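Local coordinates for ABC transporter ATP-binding protein (Leptospira interrogans serovar Copenhageni, PDB 4HZI) that probably binds and hydrolyses ATP as the ATPase subunit of an orphan ABC transporter involved in manganese utilization and tolerance, at residues Gly67-Gly72 / Ile230-Glu235; Glu260-Lys265 / Asn282-Ile287. All coordinates share one frame; numbering follows the deposited sequence.

Contacts 1 and 2 lie next to each other, one at the sulfate-carrying loop and the other in the packing of the C-terminal hairpin. Contact 1 sits at the probable nucleotide site, where the loop 67-72 carries a sulfate ion and meets 230-235 at the end of a central strand. Contact 2, its centre about 14 Å from that of contact 1, is aromatic packing between the helix junction 260-265 and the hairpin strand 282-287. Pro234 and Glu235 join them: Pro234 CB lies 3.7 Å from Val286 CG2, Pro234 O is 3.8 Å from Trp284 CB, and Glu235 CB is 3.9 Å from Trp284 O. Both contacts also touch the second subunit.

Contact 1. Residues Gly67-Gly72 / Ile230-Glu235; sequences GRNGAG and ITHRPE. With SO4 (sulfate ion), chain C.
Gly67 ends a central strand and opens what fits a Walker A P-loop, and the ST turn of 230-235 lies beside it. Gly67 N donates to Thr231 O at 3.1 Å in the carbonyl plane, continuing the parallel pairing of strands 62-67 and 227-231. At the next peptide, Gly67 O rests 3.2 Å from His232 CB. Arg68 turns away from this neighbour and forms a salt bridge with Asp272; its carbonyl closes a type II turn by accepting from Ala71 N. Asn69 brings its amide over one face of the His232 imidazole, with OD1 3.5 Å above the plane and toward the rim, the two planes 59° apart. The ring is raised to meet it because His232 CG sits between the backbone N and the carbonyl carbon (chi1 69°), while ND1 is hydrogen-bonded to Glu199, which restrains the ring's rotation. From Gly70 onward the loop wraps the sulfate, probably a crystallisation ion lying where a nucleotide phosphate would be expected. Gly70 N donates to sulfate O4 at 2.8 Å and Gly72 N to sulfate O1 at 2.9 Å; Ser74 N and Lys73 NZ add further bonds. Beyond His232, the turn is closed by Arg233 N, which donates to Thr231 OG1 at 2.8 Å with an angle of 167° at the hydrogen.

Contact 2. Residues Glu260-Lys265 / Asn282-Ile287; sequences ECFTEK and NTWSVI
Phe262, the first residue to leave helix 258-261, faces Trp284 on strand 283-288 across a backbone gap of 8.8 Å between their CA atoms, too wide for main-chain pairing, and no hydrogen bond joins the two segments. The link is instead a T-shaped (edge-to-face) aromatic pair between a helix-to-helix junction and a two-stranded antiparallel hairpin near the C-terminus. Phe262 supplies the edge and Trp284 the face: the phenyl ring stands at 74° to the five-membered ring of the indole, with centroids 4.9 Å apart. Phe262 CD2 does most of the touching, 3.5 Å above the middle of the indole, while CE2 leans toward the pyrrole side near Trp284 CD1 and CG. Over the six-membered half of the indole, Phe262 CB lies 4.2 Å from the ring centroid, 22° off its normal, a CH-pi contact, so one side chain spans both rings of the tryptophan. Each residue carries CG beside its backbone N and anti to the carbonyl carbon; for Trp284 this torsion (chi1 -70°) carries the indole off the strand toward the junction. Phe262 also packs on Ala244 and Leu246 of strand 243-248 and on Ile237, tying the pair to the central sheet, and Arg279 of the partner hairpin strand makes a cation-pi contact with Trp284. Just past the phenylalanine, Thr263 N-caps helix 264-271, its OG1 hydrogen-bonded to Asn266 N. The closest approach across the contact is from Phe262 CD2 to Trp284 CD2, at 3.6 Å.

Contact 1. Residues Gly67-Gly72 / Ile230-Glu235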
# COMPACT_ATOMS: atom_id res chain seq x y z
N GLY A 67 -4.26 -4.73 11.94
CA GLY A 67 -4.44 -3.50 12.70
C GLY A 67 -4.60 -2.31 11.79
O GLY A 67 -4.16 -2.34 10.69
N ARG A 68 -5.26 -1.28 12.28
CA ARG A 68 -5.32 0.01 11.60
C ARG A 68 -3.95 0.65 11.47
O ARG A 68 -3.03 0.33 12.22
CB ARG A 68 -6.23 0.96 12.39
CG ARG A 68 -7.60 0.38 12.76
CD ARG A 68 -8.63 0.72 11.74
NE ARG A 68 -8.76 2.16 11.68
CZ ARG A 68 -9.62 2.89 12.39
NH1 ARG A 68 -10.49 2.34 13.26
NH2 ARG A 68 -9.60 4.22 12.21
N ASN A 69 -3.77 1.59 10.54
CA ASN A 69 -2.47 2.29 10.61
C ASN A 69 -2.44 3.14 11.87
O ASN A 69 -3.47 3.58 12.41
CB ASN A 69 -2.07 3.10 9.38
CG ASN A 69 -1.73 2.22 8.19
OD1 ASN A 69 -0.96 1.18 8.27
ND2 ASN A 69 -2.32 2.61 7.07
N GLY A 70 -1.27 3.13 12.46
CA GLY A 70 -1.03 3.75 13.76
C GLY A 70 -1.44 2.92 14.96
O GLY A 70 -1.33 3.41 16.09
N ALA A 71 -1.81 1.65 14.78
CA ALA A 71 -2.27 0.84 15.90
C ALA A 71 -1.18 0.34 16.81
O ALA A 71 -1.46 -0.19 17.86
CB ALA A 71 -3.09 -0.40 15.39
N GLY A 72 0.09 0.47 16.40
CA GLY A 72 1.18 -0.06 17.15
C GLY A 72 1.81 -1.32 16.63
O GLY A 72 2.57 -1.97 17.35
N ILE A 230 1.78 -9.73 9.57
CA ILE A 230 1.31 -8.40 9.98
C ILE A 230 0.84 -7.60 8.78
O ILE A 230 1.57 -7.40 7.82
CB ILE A 230 2.46 -7.66 10.68
CG1 ILE A 230 2.89 -8.49 11.92
CG2 ILE A 230 2.03 -6.25 11.15
CD1 ILE A 230 4.31 -8.76 11.91
N THR A 231 -0.39 -7.09 8.87
CA THR A 231 -1.01 -6.36 7.79
C THR A 231 -2.07 -5.38 8.28
O THR A 231 -2.60 -5.49 9.40
CB THR A 231 -1.64 -7.33 6.74
OG1 THR A 231 -2.11 -6.59 5.62
CG2 THR A 231 -2.77 -8.10 7.32
N HIS A 232 -2.36 -4.41 7.41
CA HIS A 232 -3.54 -3.56 7.55
C HIS A 232 -4.56 -3.82 6.47
O HIS A 232 -5.58 -3.16 6.43
CB HIS A 232 -3.20 -2.08 7.65
CG HIS A 232 -2.67 -1.49 6.38
ND1 HIS A 232 -1.33 -1.53 6.08
CD2 HIS A 232 -3.26 -0.77 5.39
CE1 HIS A 232 -1.11 -0.90 4.93
NE2 HIS A 232 -2.27 -0.45 4.49
N ARG A 233 -4.34 -4.84 5.63
CA ARG A 233 -5.25 -5.10 4.52
C ARG A 233 -5.73 -6.54 4.50
O ARG A 233 -4.97 -7.42 4.11
CB ARG A 233 -4.54 -4.85 3.19
CG ARG A 233 -4.27 -3.38 2.92
CD ARG A 233 -3.82 -3.24 1.46
NE ARG A 233 -3.17 -1.96 1.30
CZ ARG A 233 -3.74 -0.85 0.82
NH1 ARG A 233 -5.00 -0.84 0.36
NH2 ARG A 233 -3.01 0.26 0.79
N PRO A 234 -7.00 -6.78 4.86
CA PRO A 234 -7.50 -8.14 4.94
C PRO A 234 -7.32 -8.95 3.68
O PRO A 234 -7.07 -10.17 3.77
CB PRO A 234 -8.98 -7.93 5.26
CG PRO A 234 -8.97 -6.73 6.09
CD PRO A 234 -7.98 -5.83 5.43
N GLU A 235 -7.32 -8.31 2.52
CA GLU A 235 -7.18 -9.04 1.25
C GLU A 235 -5.82 -9.66 1.01
O GLU A 235 -5.69 -10.50 0.13
CB GLU A 235 -7.59 -8.18 0.03
CG GLU A 235 -6.71 -6.97 -0.22
CD GLU A 235 -7.12 -5.73 0.62
OE1 GLU A 235 -7.80 -5.81 1.70
OE2 GLU A 235 -6.77 -4.65 0.16
S SO4 C . 1.42 0.79 13.03
O1 SO4 C . 1.58 1.62 14.25
O2 SO4 C . 0.31 -0.15 13.31
O3 SO4 C . 2.60 -0.03 12.80
O4 SO4 C . 1.11 1.72 11.99

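Contact 2. Residues Glu260-Lys265 / Asn282-Ile287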
# COMPACT_ATOMS: atom_id res chain seq x y z
N GLU A 260 -13.77 -16.28 14.05
CA GLU A 260 -14.35 -15.58 15.19
C GLU A 260 -13.90 -14.14 15.15
O GLU A 260 -14.71 -13.23 15.36
CB GLU A 260 -13.82 -16.27 16.47
CG GLU A 260 -14.36 -15.78 17.81
CD GLU A 260 -13.75 -16.54 18.96
OE1 GLU A 260 -14.24 -17.64 19.27
OE2 GLU A 260 -12.73 -16.06 19.58
N CYS A 261 -12.61 -13.90 14.85
CA CYS A 261 -12.16 -12.50 14.78
C CYS A 261 -12.73 -11.73 13.62
O CYS A 261 -12.95 -10.53 13.73
CB CYS A 261 -10.65 -12.40 14.64
SG CYS A 261 -9.78 -13.00 16.03
N PHE A 262 -12.93 -12.41 12.49
CA PHE A 262 -13.31 -11.72 11.27
C PHE A 262 -14.80 -11.74 11.02
O PHE A 262 -15.22 -11.73 9.87
CB PHE A 262 -12.58 -12.29 10.06
CG PHE A 262 -11.12 -11.85 9.93
CD1 PHE A 262 -10.43 -11.31 10.99
CD2 PHE A 262 -10.48 -11.97 8.72
CE1 PHE A 262 -9.09 -10.94 10.86
CE2 PHE A 262 -9.15 -11.61 8.58
CZ PHE A 262 -8.45 -11.10 9.65
N THR A 263 -15.59 -11.68 12.08
CA THR A 263 -17.04 -11.43 11.93
C THR A 263 -17.26 -9.95 11.63
O THR A 263 -16.42 -9.11 11.95
CB THR A 263 -17.80 -11.72 13.22
OG1 THR A 263 -17.30 -10.89 14.26
CG2 THR A 263 -17.70 -13.18 13.61
N GLU A 264 -18.36 -9.63 10.96
CA GLU A 264 -18.75 -8.25 10.74
C GLU A 264 -18.71 -7.44 12.02
O GLU A 264 -18.21 -6.31 12.05
CB GLU A 264 -20.10 -8.19 10.02
CG GLU A 264 -20.74 -6.82 10.01
CD GLU A 264 -22.05 -6.76 9.22
OE1 GLU A 264 -22.52 -7.80 8.73
OE2 GLU A 264 -22.60 -5.64 9.08
N LYS A 265 -19.20 -7.99 13.14
CA LYS A 265 -19.17 -7.23 14.37
C LYS A 265 -17.78 -6.84 14.90
O LYS A 265 -17.54 -5.69 15.29
CB LYS A 265 -19.89 -7.98 15.51
CG LYS A 265 -20.22 -7.07 16.68
CD LYS A 265 -19.71 -7.59 18.01
CE LYS A 265 -19.69 -6.50 19.08
NZ LYS A 265 -18.65 -6.74 20.12
N ASN A 282 -11.47 -17.74 -1.99
CA ASN A 282 -10.48 -18.09 -0.95
C ASN A 282 -9.68 -16.87 -0.41
O ASN A 282 -8.55 -17.01 0.08
CB ASN A 282 -9.51 -19.21 -1.45
CG ASN A 282 -9.22 -20.25 -0.38
OD1 ASN A 282 -10.01 -20.45 0.55
ND2 ASN A 282 -8.09 -20.91 -0.50
N THR A 283 -10.27 -15.68 -0.51
CA THR A 283 -9.70 -14.44 0.04
C THR A 283 -10.76 -13.74 0.90
O THR A 283 -11.95 -13.94 0.73
CB THR A 283 -9.25 -13.44 -1.05
OG1 THR A 283 -10.39 -12.90 -1.70
CG2 THR A 283 -8.32 -14.07 -2.08
N TRP A 284 -10.31 -12.93 1.86
CA TRP A 284 -11.20 -12.17 2.69
C TRP A 284 -11.52 -10.88 1.95
O TRP A 284 -10.60 -10.17 1.63
CB TRP A 284 -10.50 -11.80 4.03
CG TRP A 284 -10.29 -12.99 4.90
CD1 TRP A 284 -9.13 -13.68 5.09
CD2 TRP A 284 -11.28 -13.65 5.67
NE1 TRP A 284 -9.35 -14.74 5.94
CE2 TRP A 284 -10.65 -14.74 6.32
CE3 TRP A 284 -12.64 -13.42 5.90
CZ2 TRP A 284 -11.35 -15.61 7.18
CZ3 TRP A 284 -13.33 -14.28 6.76
CH2 TRP A 284 -12.67 -15.36 7.39
N SER A 285 -12.81 -10.58 1.77
CA SER A 285 -13.31 -9.32 1.21
C SER A 285 -13.97 -8.56 2.33
O SER A 285 -14.92 -9.05 2.96
CB SER A 285 -14.33 -9.54 0.05
OG SER A 285 -14.92 -8.33 -0.36
N VAL A 286 -13.44 -7.38 2.63
CA VAL A 286 -13.97 -6.52 3.69
C VAL A 286 -14.20 -5.12 3.05
O VAL A 286 -13.24 -4.37 2.76
CB VAL A 286 -13.00 -6.46 4.87
CG1 VAL A 286 -13.55 -5.60 6.01
CG2 VAL A 286 -12.68 -7.87 5.37
N ILE A 287 -15.46 -4.80 2.81
CA ILE A 287 -15.84 -3.64 2.01
C ILE A 287 -16.83 -2.81 2.80
O ILE A 287 -17.81 -3.33 3.30
CB ILE A 287 -16.49 -4.09 0.69
CG1 ILE A 287 -15.47 -4.85 -0.21
CG2 ILE A 287 -17.16 -2.91 -0.01
CD1 ILE A 287 -16.10 -5.49 -1.42